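Local structure of beta-ketoacyl-[acyl-carrier-protein] synthase III (Pseudomonas aeruginosa, 2X3E) at residues His245-His250 with Leu264-Glu269; Leu108-Ala111 with Val116-Leu119; Ala63-Ala68 with Ala96-Val101. The protein probably catalyses the first condensation of fatty acid synthesis, joining an acetyl unit from acetyl-CoA to malonyl-ACP to give 3-oxobutanoyl-ACP, and works as a homodimer. The protein carries 1 engineered substitution. All coordinates share one frame; numbering follows the deposited sequence.

Contact 1 (His245-His250 with Leu264-Glu269)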
ATOM      1  N   HIS A 245      15.832  26.156  -2.337  1.00 20.99           N
ATOM      2  CA  HIS A 245      15.556  26.938  -1.137  1.00 21.33           C
ATOM      3  C   HIS A 245      15.351  26.018   0.063  1.00 19.97           C
ATOM      4  O   HIS A 245      15.773  26.344   1.173  1.00 19.67           O
ATOM      5  CB  HIS A 245      14.305  27.808  -1.317  1.00 22.24           C
ATOM      6  CG  HIS A 245      14.492  28.956  -2.259  1.00 24.30           C
ATOM      7  ND1 HIS A 245      14.203  28.870  -3.604  1.00 25.27           N
ATOM      8  CD2 HIS A 245      14.925  30.221  -2.046  1.00 27.44           C
ATOM      9  CE1 HIS A 245      14.457  30.029  -4.182  1.00 27.29           C
ATOM     10  NE2 HIS A 245      14.895  30.869  -3.259  1.00 28.35           N
ATOM     11  N   HIS A 246      14.687  24.887  -0.170  1.00 18.18           N
ATOM     12  CA  HIS A 246      14.270  23.982   0.904  1.00 17.48           C
ATOM     13  C   HIS A 246      14.512  22.520   0.562  1.00 16.31           C
ATOM     14  O   HIS A 246      14.004  22.008  -0.435  1.00 16.40           O
ATOM     15  CB  HIS A 246      12.783  24.166   1.214  1.00 17.58           C
ATOM     16  CG  HIS A 246      12.376  25.594   1.380  1.00 18.08           C
ATOM     17  ND1 HIS A 246      12.834  26.379   2.414  1.00 18.46           N
ATOM     18  CD2 HIS A 246      11.546  26.374   0.649  1.00 18.69           C
ATOM     19  CE1 HIS A 246      12.319  27.590   2.304  1.00 19.99           C
ATOM     20  NE2 HIS A 246      11.530  27.612   1.243  1.00 19.20           N
ATOM     21  N   LEU A 247      15.292  21.853   1.403  1.00 16.00           N
ATOM     22  CA  LEU A 247      15.459  20.413   1.339  1.00 15.05           C
ATOM     23  C   LEU A 247      14.792  19.816   2.575  1.00 14.82           C
ATOM     24  O   LEU A 247      15.151  20.165   3.707  1.00 15.57           O
ATOM     25  CB  LEU A 247      16.938  20.042   1.320  1.00 15.24           C
ATOM     26  CG  LEU A 247      17.249  18.546   1.175  1.00 14.93           C
ATOM     27  CD1 LEU A 247      16.634  17.967  -0.091  1.00 14.43           C
ATOM     28  CD2 LEU A 247      18.766  18.335   1.199  1.00 15.82           C
ATOM     29  N   VAL A 248      13.819  18.942   2.354  1.00 14.34           N
ATOM     30  CA  VAL A 248      13.071  18.310   3.438  1.00 14.46           C
ATOM     31  C   VAL A 248      13.273  16.797   3.368  1.00 14.35           C
ATOM     32  O   VAL A 248      12.528  16.087   2.695  1.00 14.39           O
ATOM     33  CB  VAL A 248      11.568  18.633   3.382  1.00 14.30           C
ATOM     34  CG1 VAL A 248      10.907  18.206   4.683  1.00 13.87           C
ATOM     35  CG2 VAL A 248      11.349  20.111   3.142  1.00 15.06           C
ATOM     36  N   PRO A 249      14.316  16.301   4.039  1.00 15.10           N
ATOM     37  CA  PRO A 249      14.593  14.875   4.039  1.00 15.07           C
ATOM     38  C   PRO A 249      13.816  14.110   5.111  1.00 15.32           C
ATOM     39  O   PRO A 249      13.358  14.687   6.107  1.00 15.39           O
ATOM     40  CB  PRO A 249      16.087  14.826   4.346  1.00 15.73           C
ATOM     41  CG  PRO A 249      16.330  16.019   5.140  1.00 17.04           C
ATOM     42  CD  PRO A 249      15.417  17.072   4.638  1.00 15.68           C
ATOM     43  N   HIS A 250      13.685  12.808   4.904  1.00 15.16           N
ATOM     44  CA  HIS A 250      13.294  11.920   5.975  1.00 15.30           C
ATOM     45  C   HIS A 250      14.256  12.156   7.134  1.00 15.97           C
ATOM     46  O   HIS A 250      15.479  12.159   6.952  1.00 16.84           O
ATOM     47  CB  HIS A 250      13.340  10.457   5.506  1.00 15.49           C
ATOM     48  CG  HIS A 250      13.396   9.466   6.625  1.00 14.99           C
ATOM     49  ND1 HIS A 250      12.495   9.476   7.668  1.00 14.71           N
ATOM     50  CD2 HIS A 250      14.242   8.437   6.866  1.00 14.35           C
ATOM     51  CE1 HIS A 250      12.791   8.499   8.508  1.00 15.37           C
ATOM     52  NE2 HIS A 250      13.844   7.851   8.043  1.00 14.00           N
ATOM     53  N   LEU A 264      25.801  17.570  -1.215  1.00 18.46           N
ATOM     54  CA  LEU A 264      25.255  18.435  -2.262  1.00 18.89           C
ATOM     55  C   LEU A 264      25.898  19.817  -2.295  1.00 19.24           C
ATOM     56  O   LEU A 264      25.540  20.626  -3.142  1.00 20.14           O
ATOM     57  CB  LEU A 264      23.739  18.611  -2.060  1.00 18.03           C
ATOM     58  CG  LEU A 264      22.836  17.379  -2.163  1.00 18.31           C
ATOM     59  CD1 LEU A 264      21.492  17.633  -1.501  1.00 17.63           C
ATOM     60  CD2 LEU A 264      22.642  16.978  -3.616  1.00 19.62           C
ATOM     61  N   ASP A 265      26.845  20.085  -1.391  1.00 19.74           N
ATOM     62  CA  ASP A 265      27.415  21.429  -1.232  0.50 20.29           C
ATOM     63  C   ASP A 265      26.292  22.456  -1.052  1.00 19.85           C
ATOM     64  O   ASP A 265      26.345  23.562  -1.603  1.00 19.93           O
ATOM     65  CB  ASP A 265      28.313  21.810  -2.425  0.50 21.31           C
ATOM     66  CG  ASP A 265      29.671  21.139  -2.379  0.50 22.47           C
ATOM     67  OD1 ASP A 265      30.268  21.072  -1.285  0.50 24.01           O
ATOM     68  OD2 ASP A 265      30.154  20.700  -3.446  0.50 23.11           O
ATOM     69  N   LEU A 266      25.277  22.072  -0.273  1.00 19.08           N
ATOM     70  CA  LEU A 266      24.118  22.906   0.031  1.00 18.67           C
ATOM     71  C   LEU A 266      24.255  23.416   1.464  1.00 18.69           C
ATOM     72  O   LEU A 266      24.649  22.660   2.347  1.00 18.72           O
ATOM     73  CB  LEU A 266      22.842  22.071  -0.076  1.00 17.76           C
ATOM     74  CG  LEU A 266      21.513  22.809   0.056  1.00 18.09           C
ATOM     75  CD1 LEU A 266      21.178  23.529  -1.249  1.00 18.02           C
ATOM     76  CD2 LEU A 266      20.396  21.844   0.433  1.00 16.50           C
ATOM     77  N   PRO A 267      23.934  24.698   1.705  1.00 19.31           N
ATOM     78  CA  PRO A 267      23.976  25.195   3.080  1.00 19.75           C
ATOM     79  C   PRO A 267      23.045  24.408   4.003  1.00 19.44           C
ATOM     80  O   PRO A 267      21.869  24.197   3.669  1.00 18.75           O
ATOM     81  CB  PRO A 267      23.518  26.652   2.948  1.00 20.27           C
ATOM     82  CG  PRO A 267      23.830  27.022   1.550  1.00 20.50           C
ATOM     83  CD  PRO A 267      23.648  25.772   0.740  1.00 19.85           C
ATOM     84  N   VAL A 268      23.577  23.967   5.141  1.00 20.00           N
ATOM     85  CA  VAL A 268      22.826  23.129   6.078  1.00 20.04           C
ATOM     86  C   VAL A 268      21.545  23.811   6.575  1.00 20.26           C
ATOM     87  O   VAL A 268      20.540  23.138   6.804  1.00 20.02           O
ATOM     88  CB  VAL A 268      23.708  22.688   7.280  1.00 20.44           C
ATOM     89  CG1 VAL A 268      22.866  22.062   8.395  1.00 20.80           C
ATOM     90  CG2 VAL A 268      24.779  21.713   6.819  1.00 19.67           C
ATOM     91  N   GLU A 269      21.581  25.138   6.710  1.00 21.29           N
ATOM     92  CA  GLU A 269      20.421  25.916   7.154  1.00 21.90           C
ATOM     93  C   GLU A 269      19.197  25.745   6.244  1.00 21.21           C
ATOM     94  O   GLU A 269      18.070  25.978   6.679  1.00 21.31           O
ATOM     95  CB  GLU A 269      20.777  27.406   7.268  1.00 23.25           C
ATOM     96  CG  GLU A 269      20.989  28.092   5.923  1.00 25.16           C
ATOM     97  CD  GLU A 269      21.747  29.394   6.017  1.00 29.12           C
ATOM     98  OE1 GLU A 269      21.828  29.979   7.123  1.00 31.17           O
ATOM     99  OE2 GLU A 269      22.256  29.840   4.969  1.00 31.06           O
TER

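Contact 2 (Leu108-Ala111 with Val116-Leu119)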
ATOM      1  N   LEU A 108      -0.282   2.312   1.813  1.00 12.75           N
ATOM      2  CA  LEU A 108       0.909   2.091   0.993  1.00 12.86           C
ATOM      3  C   LEU A 108       2.080   1.804   1.919  1.00 13.21           C
ATOM      4  O   LEU A 108       2.281   2.520   2.898  1.00 13.74           O
ATOM      5  CB  LEU A 108       1.192   3.324   0.127  1.00 12.76           C
ATOM      6  CG  LEU A 108       2.348   3.233  -0.880  1.00 13.06           C
ATOM      7  CD1 LEU A 108       2.060   4.115  -2.099  1.00 12.96           C
ATOM      8  CD2 LEU A 108       3.702   3.602  -0.251  1.00 12.81           C
ATOM      9  N   SER A 109       2.834   0.746   1.624  1.00 13.69           N
ATOM     10  CA  SER A 109       3.965   0.341   2.454  1.00 13.52           C
ATOM     11  C   SER A 109       5.283   0.596   1.734  1.00 13.39           C
ATOM     12  O   SER A 109       5.591  -0.072   0.755  1.00 14.04           O
ATOM     13  CB  SER A 109       3.852  -1.140   2.801  1.00 13.72           C
ATOM     14  OG  SER A 109       5.026  -1.592   3.438  1.00 14.09           O
ATOM     15  N   ALA A 110       6.025   1.597   2.197  1.00 13.11           N
ATOM     16  CA  ALA A 110       7.384   1.855   1.719  1.00 13.24           C
ATOM     17  C   ALA A 110       8.245   2.447   2.839  1.00 13.48           C
ATOM     18  O   ALA A 110       9.139   3.253   2.590  1.00 13.50           O
ATOM     19  CB  ALA A 110       7.370   2.779   0.497  1.00 12.71           C
ATOM     20  N   ALA A 111       7.959   2.038   4.077  1.00 13.99           N
ATOM     21  CA  ALA A 111       8.793   2.371   5.220  1.00 14.37           C
ATOM     22  C   ALA A 111       9.047   3.878   5.316  1.00 14.43           C
ATOM     23  O   ALA A 111       8.110   4.670   5.201  1.00 13.89           O
ATOM     24  CB  ALA A 111      10.107   1.576   5.155  1.00 14.72           C
ATOM     25  N   VAL A 116       7.072   9.901   0.152  1.00 13.92           N
ATOM     26  CA  VAL A 116       7.489  10.163  -1.233  1.00 13.71           C
ATOM     27  C   VAL A 116       6.774   9.237  -2.233  1.00 13.64           C
ATOM     28  O   VAL A 116       6.246   9.710  -3.252  1.00 13.50           O
ATOM     29  CB  VAL A 116       9.023  10.083  -1.402  1.00 14.17           C
ATOM     30  CG1 VAL A 116       9.427  10.376  -2.844  1.00 13.63           C
ATOM     31  CG2 VAL A 116       9.715  11.079  -0.468  1.00 13.66           C
ATOM     32  N   TYR A 117       6.760   7.935  -1.939  1.00 13.34           N
ATOM     33  CA  TYR A 117       6.009   6.957  -2.739  1.00 13.31           C
ATOM     34  C   TYR A 117       4.527   7.280  -2.731  1.00 13.13           C
ATOM     35  O   TYR A 117       3.853   7.142  -3.748  1.00 13.02           O
ATOM     36  CB  TYR A 117       6.214   5.526  -2.214  1.00 13.37           C
ATOM     37  CG  TYR A 117       7.341   4.771  -2.891  1.00 14.34           C
ATOM     38  CD1 TYR A 117       8.664   4.906  -2.468  1.00 14.87           C
ATOM     39  CD2 TYR A 117       7.079   3.918  -3.952  1.00 14.72           C
ATOM     40  CE1 TYR A 117       9.689   4.208  -3.102  1.00 15.46           C
ATOM     41  CE2 TYR A 117       8.089   3.225  -4.587  1.00 15.67           C
ATOM     42  CZ  TYR A 117       9.389   3.367  -4.161  1.00 14.85           C
ATOM     43  OH  TYR A 117      10.373   2.649  -4.803  1.00 16.31           O
ATOM     44  N   GLY A 118       4.028   7.680  -1.564  1.00 13.38           N
ATOM     45  CA  GLY A 118       2.646   8.131  -1.416  1.00 13.46           C
ATOM     46  C   GLY A 118       2.293   9.277  -2.341  1.00 13.38           C
ATOM     47  O   GLY A 118       1.228   9.269  -2.953  1.00 13.53           O
ATOM     48  N   LEU A 119       3.181  10.264  -2.453  1.00 13.78           N
ATOM     49  CA  LEU A 119       2.962  11.401  -3.361  1.00 13.84           C
ATOM     50  C   LEU A 119       2.942  10.967  -4.827  1.00 14.27           C
ATOM     51  O   LEU A 119       2.128  11.453  -5.620  1.00 13.92           O
ATOM     52  CB  LEU A 119       4.031  12.472  -3.150  1.00 14.19           C
ATOM     53  CG  LEU A 119       3.923  13.291  -1.868  1.00 14.59           C
ATOM     54  CD1 LEU A 119       5.214  14.068  -1.630  1.00 14.26           C
ATOM     55  CD2 LEU A 119       2.715  14.241  -1.944  1.00 14.02           C
TER

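Contact 3 (Ala63-Ala68 with Ala96-Val101)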
ATOM      1  N   ALA A  63      -7.059  18.394  10.065  1.00 16.12           N
ATOM      2  CA  ALA A  63      -6.333  19.667  10.028  1.00 16.09           C
ATOM      3  C   ALA A  63      -5.919  20.030   8.600  1.00 15.64           C
ATOM      4  O   ALA A  63      -5.990  21.197   8.204  1.00 15.79           O
ATOM      5  CB  ALA A  63      -5.099  19.619  10.941  1.00 16.05           C
ATOM      6  N   ALA A  64      -5.508  19.027   7.831  1.00 14.80           N
ATOM      7  CA  ALA A  64      -5.108  19.233   6.433  1.00 14.46           C
ATOM      8  C   ALA A  64      -6.276  19.706   5.565  1.00 14.74           C
ATOM      9  O   ALA A  64      -6.088  20.545   4.688  1.00 14.43           O
ATOM     10  CB  ALA A  64      -4.493  17.965   5.862  1.00 14.05           C
ATOM     11  N   LEU A  65      -7.469  19.166   5.812  1.00 14.55           N
ATOM     12  CA  LEU A  65      -8.672  19.564   5.075  1.00 14.93           C
ATOM     13  C   LEU A  65      -9.058  21.009   5.384  1.00 15.74           C
ATOM     14  O   LEU A  65      -9.458  21.752   4.486  1.00 16.81           O
ATOM     15  CB  LEU A  65      -9.847  18.635   5.407  1.00 15.00           C
ATOM     16  CG  LEU A  65      -9.769  17.218   4.845  1.00 13.56           C
ATOM     17  CD1 LEU A  65     -10.818  16.341   5.506  1.00 14.76           C
ATOM     18  CD2 LEU A  65      -9.930  17.209   3.327  1.00 14.29           C
ATOM     19  N   ALA A  66      -8.948  21.391   6.656  1.00 16.01           N
ATOM     20  CA  ALA A  66      -9.176  22.771   7.079  1.00 16.59           C
ATOM     21  C   ALA A  66      -8.194  23.708   6.389  1.00 16.95           C
ATOM     22  O   ALA A  66      -8.591  24.750   5.881  1.00 17.84           O
ATOM     23  CB  ALA A  66      -9.060  22.898   8.606  1.00 16.75           C
ATOM     24  N   SER A  67      -6.918  23.324   6.363  1.00 16.59           N
ATOM     25  CA  SER A  67      -5.868  24.092   5.675  1.00 16.88           C
ATOM     26  C   SER A  67      -6.181  24.310   4.183  1.00 17.14           C
ATOM     27  O   SER A  67      -6.020  25.411   3.662  1.00 17.69           O
ATOM     28  CB  SER A  67      -4.521  23.369   5.826  1.00 16.26           C
ATOM     29  OG  SER A  67      -3.499  23.973   5.051  1.00 16.35           O
ATOM     30  N   ALA A  68      -6.638  23.256   3.511  1.00 16.94           N
ATOM     31  CA  ALA A  68      -6.974  23.324   2.080  1.00 17.51           C
ATOM     32  C   ALA A  68      -8.293  24.057   1.791  1.00 18.88           C
ATOM     33  O   ALA A  68      -8.567  24.423   0.641  1.00 19.11           O
ATOM     34  CB  ALA A  68      -7.024  21.926   1.498  1.00 16.54           C
ATOM     35  N   ALA A  96     -13.641   7.154   6.549  1.00 14.94           N
ATOM     36  CA  ALA A  96     -14.985   7.150   7.130  1.00 15.34           C
ATOM     37  C   ALA A  96     -15.099   8.119   8.308  1.00 15.77           C
ATOM     38  O   ALA A  96     -16.070   8.870   8.410  1.00 15.16           O
ATOM     39  CB  ALA A  96     -15.378   5.743   7.580  1.00 15.48           C
ATOM     40  N   ARG A  97     -14.094   8.101   9.184  1.00 15.90           N
ATOM     41  CA  ARG A  97     -14.086   8.969  10.366  1.00 17.08           C
ATOM     42  C   ARG A  97     -13.862  10.453  10.037  1.00 16.89           C
ATOM     43  O   ARG A  97     -14.113  11.310  10.880  1.00 17.95           O
ATOM     44  CB  ARG A  97     -13.058   8.474  11.393  1.00 17.08           C
ATOM     45  CG  ARG A  97     -13.494   7.192  12.087  1.00 19.21           C
ATOM     46  CD  ARG A  97     -12.655   6.878  13.319  1.00 23.09           C
ATOM     47  NE  ARG A  97     -12.806   7.894  14.366  1.00 25.09           N
ATOM     48  CZ  ARG A  97     -12.471   7.730  15.646  1.00 28.11           C
ATOM     49  NH1 ARG A  97     -11.982   6.569  16.084  1.00 28.84           N
ATOM     50  NH2 ARG A  97     -12.644   8.733  16.503  1.00 29.10           N
ATOM     51  N   LEU A  98     -13.397  10.745   8.823  1.00 16.21           N
ATOM     52  CA  LEU A  98     -13.317  12.120   8.308  1.00 16.07           C
ATOM     53  C   LEU A  98     -14.611  12.581   7.644  1.00 16.63           C
ATOM     54  O   LEU A  98     -14.671  13.695   7.117  1.00 17.31           O
ATOM     55  CB  LEU A  98     -12.196  12.229   7.280  1.00 15.75           C
ATOM     56  CG  LEU A  98     -10.775  12.133   7.820  1.00 15.65           C
ATOM     57  CD1 LEU A  98      -9.820  11.944   6.669  1.00 16.46           C
ATOM     58  CD2 LEU A  98     -10.433  13.386   8.627  1.00 15.27           C
ATOM     59  N   GLY A  99     -15.631  11.721   7.647  1.00 16.39           N
ATOM     60  CA  GLY A  99     -16.888  11.990   6.949  1.00 16.74           C
ATOM     61  C   GLY A  99     -16.803  11.688   5.461  1.00 16.32           C
ATOM     62  O   GLY A  99     -17.646  12.150   4.690  1.00 16.19           O
ATOM     63  N   LEU A 100     -15.794  10.907   5.059  1.00 15.54           N
ATOM     64  CA  LEU A 100     -15.520  10.654   3.640  1.00 15.35           C
ATOM     65  C   LEU A 100     -15.757   9.193   3.234  1.00 15.35           C
ATOM     66  O   LEU A 100     -15.031   8.640   2.403  1.00 14.90           O
ATOM     67  CB  LEU A 100     -14.089  11.075   3.291  1.00 14.59           C
ATOM     68  CG  LEU A 100     -13.685  12.492   3.702  1.00 14.22           C
ATOM     69  CD1 LEU A 100     -12.247  12.746   3.319  1.00 14.94           C
ATOM     70  CD2 LEU A 100     -14.613  13.545   3.084  1.00 16.08           C
ATOM     71  N   VAL A 101     -16.783   8.579   3.813  1.00 15.59           N
ATOM     72  CA  VAL A 101     -17.259   7.279   3.349  1.00 15.89           C
ATOM     73  C   VAL A 101     -17.488   7.340   1.837  1.00 16.01           C
ATOM     74  O   VAL A 101     -17.994   8.335   1.334  1.00 16.11           O
ATOM     75  CB  VAL A 101     -18.584   6.891   4.028  1.00 16.56           C
ATOM     76  CG1 VAL A 101     -19.663   7.934   3.743  1.00 17.53           C
ATOM     77  CG2 VAL A 101     -19.044   5.515   3.565  1.00 17.07           C
TER

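Contact 1 (His245-His250 with Leu264-Glu269)
L247, on strand 246-249, sets the end of its isobutyl group against two leucines, L264 at the end of helix 254-264 and L266 just past it. One methyl does most of the work. CD2 of L247 lies 3.9 Å from CD1 of L264, the two side chains reaching toward each other tip to tip, and the same CD2 is 3.9 Å from CD2 of L266, whose chain crosses it at a slant. L266 CD2 also comes 4.0 Å from L247 CB, so it covers the root of that side chain as well as its end. L247 and L266 share a first torsion near 180° (-177° and -173°) that carries CG straight away from the backbone N, which lets the two chains extend toward each other from their backbones. Between L264 and L266 the helix ends at D265 in a Schellman motif, a reversal that leaves both leucines directed at the strand while D265 faces solvent. This side is tight and wholly apolar. The far side is loose: P267 is partly exposed, V268 and E269 are exposed, and none of the three touches the strand. Just past the strand, H250, a predicted active-site residue, bonds to S285 through ND1. V260 of helix 254-264 and V306 also touch L247, and V230 touches both L247 and L264; the strand thus lies between strand 304-311, to which H246 bonds, and the loop of R270 and V272, with L247 packed on helices 215-237 and 254-264.

Contact 2 (Leu108-Ala111 with Val116-Leu119)
L108 and Y117 meet nearly at right angles where strand 104-109 gives way to helix 114-127. Methyl CD2 of L108 lies 3.7 Å from CB of Y117, low on the tyrosine stem. The other branch slips beside the helix backbone: CD1 is 3.9 Å from the carbonyl O of Y117 and 4.1 Å from N of G118. A first torsion of -176°, CG opposite the backbone N, swings the fork of L108 across so that both branches face the helix. Two residues on, CB of A110 sits obliquely against the base of the tyrosine ring, 3.9 Å from CD1 of Y117. The ring stands on a chi1 of -93°, well away from the usual staggered value, and its far end is held by polar bonds: OH bonds to O of G183 and to N of A105 of the second subunit. Further out, L182 on strand 177-184 packs on Y117, as does L104 of the second subunit, and F106 of that subunit touches L108. The backbone of L108 bonds to L78 and T80, and S109 pairs with an antiparallel strand of the partner chain, continuing the sheet across the dimer. The turn between the segments carries A112, an engineered residue at a predicted active-site position, its side chain about 8 Å from that of A110. The side-chain contact is apolar, with L108 CD1 also resting on the helix backbone; the polarity of Y117 is spent at its tip, where one hydroxyl ties strand 177-184 of its own chain to strand 104-109 of the second subunit.

Contact 3 (Ala63-Ala68 with Ala96-Val101)
L65 on helix 53-68 meets two leucines, L98 and L100, through a single methyl, CD1. It approaches CD2 of L98 at 4.3 Å and CD1 of L100 at 4.4 Å, both loose van der Waals distances. The three side chains share one conformation: CG set opposite the carbonyl carbon, with CD1 continuing the chain away from CA. In L65 this (chi1 -71°, chi2 167°) throws CD1 forward as the leading atom. L98 has almost the same torsions but meets L65 with its other branch, CD2, which stands off the extended line. L100, nearly fully stretched with chi2 at 179°, offers its leading methyl instead. Both leucines can face the same target because G99 between them turns the chain at the end of helix 91-97: a positive phi and a bond from N of G99 to O of A96, 3.0 Å, belong to a Schellman motif that reverses the backbone within three residues. L98 also lies on L58, A61 and S62 of helix 53-68, while V73 touches both L65 and L100 from the following loop. Beneath L65 and L98 lies L135 of strand 133-140, and A64 rests on A163 and V165 of strand 160-169, so helix 53-68 and the end of helix 91-97 meet over the five-stranded sheet, with V101 reaching D185 of the second subunit.

Along the chain contact 3 comes first, then contact 2, then contact 1, and none touches another. Centres lie about 20 Å apart between contacts 2 and 3, 21 Å between 1 and 2, and 31 Å between 1 and 3. They step through the layered thiolase fold: contact 3 packs helix 53-68 on the chain leaving helix 91-97, contact 2 ties strand 104-109 of the five-stranded sheet to the central helix 114-127, and contact 1 packs the end of helix 254-264 and its following loop on strand 246-249. Contacts 2 and 3 also reach the second subunit. Strands 104-109 and 246-249, in different sheets, lead into the predicted active-site positions A112 and H250.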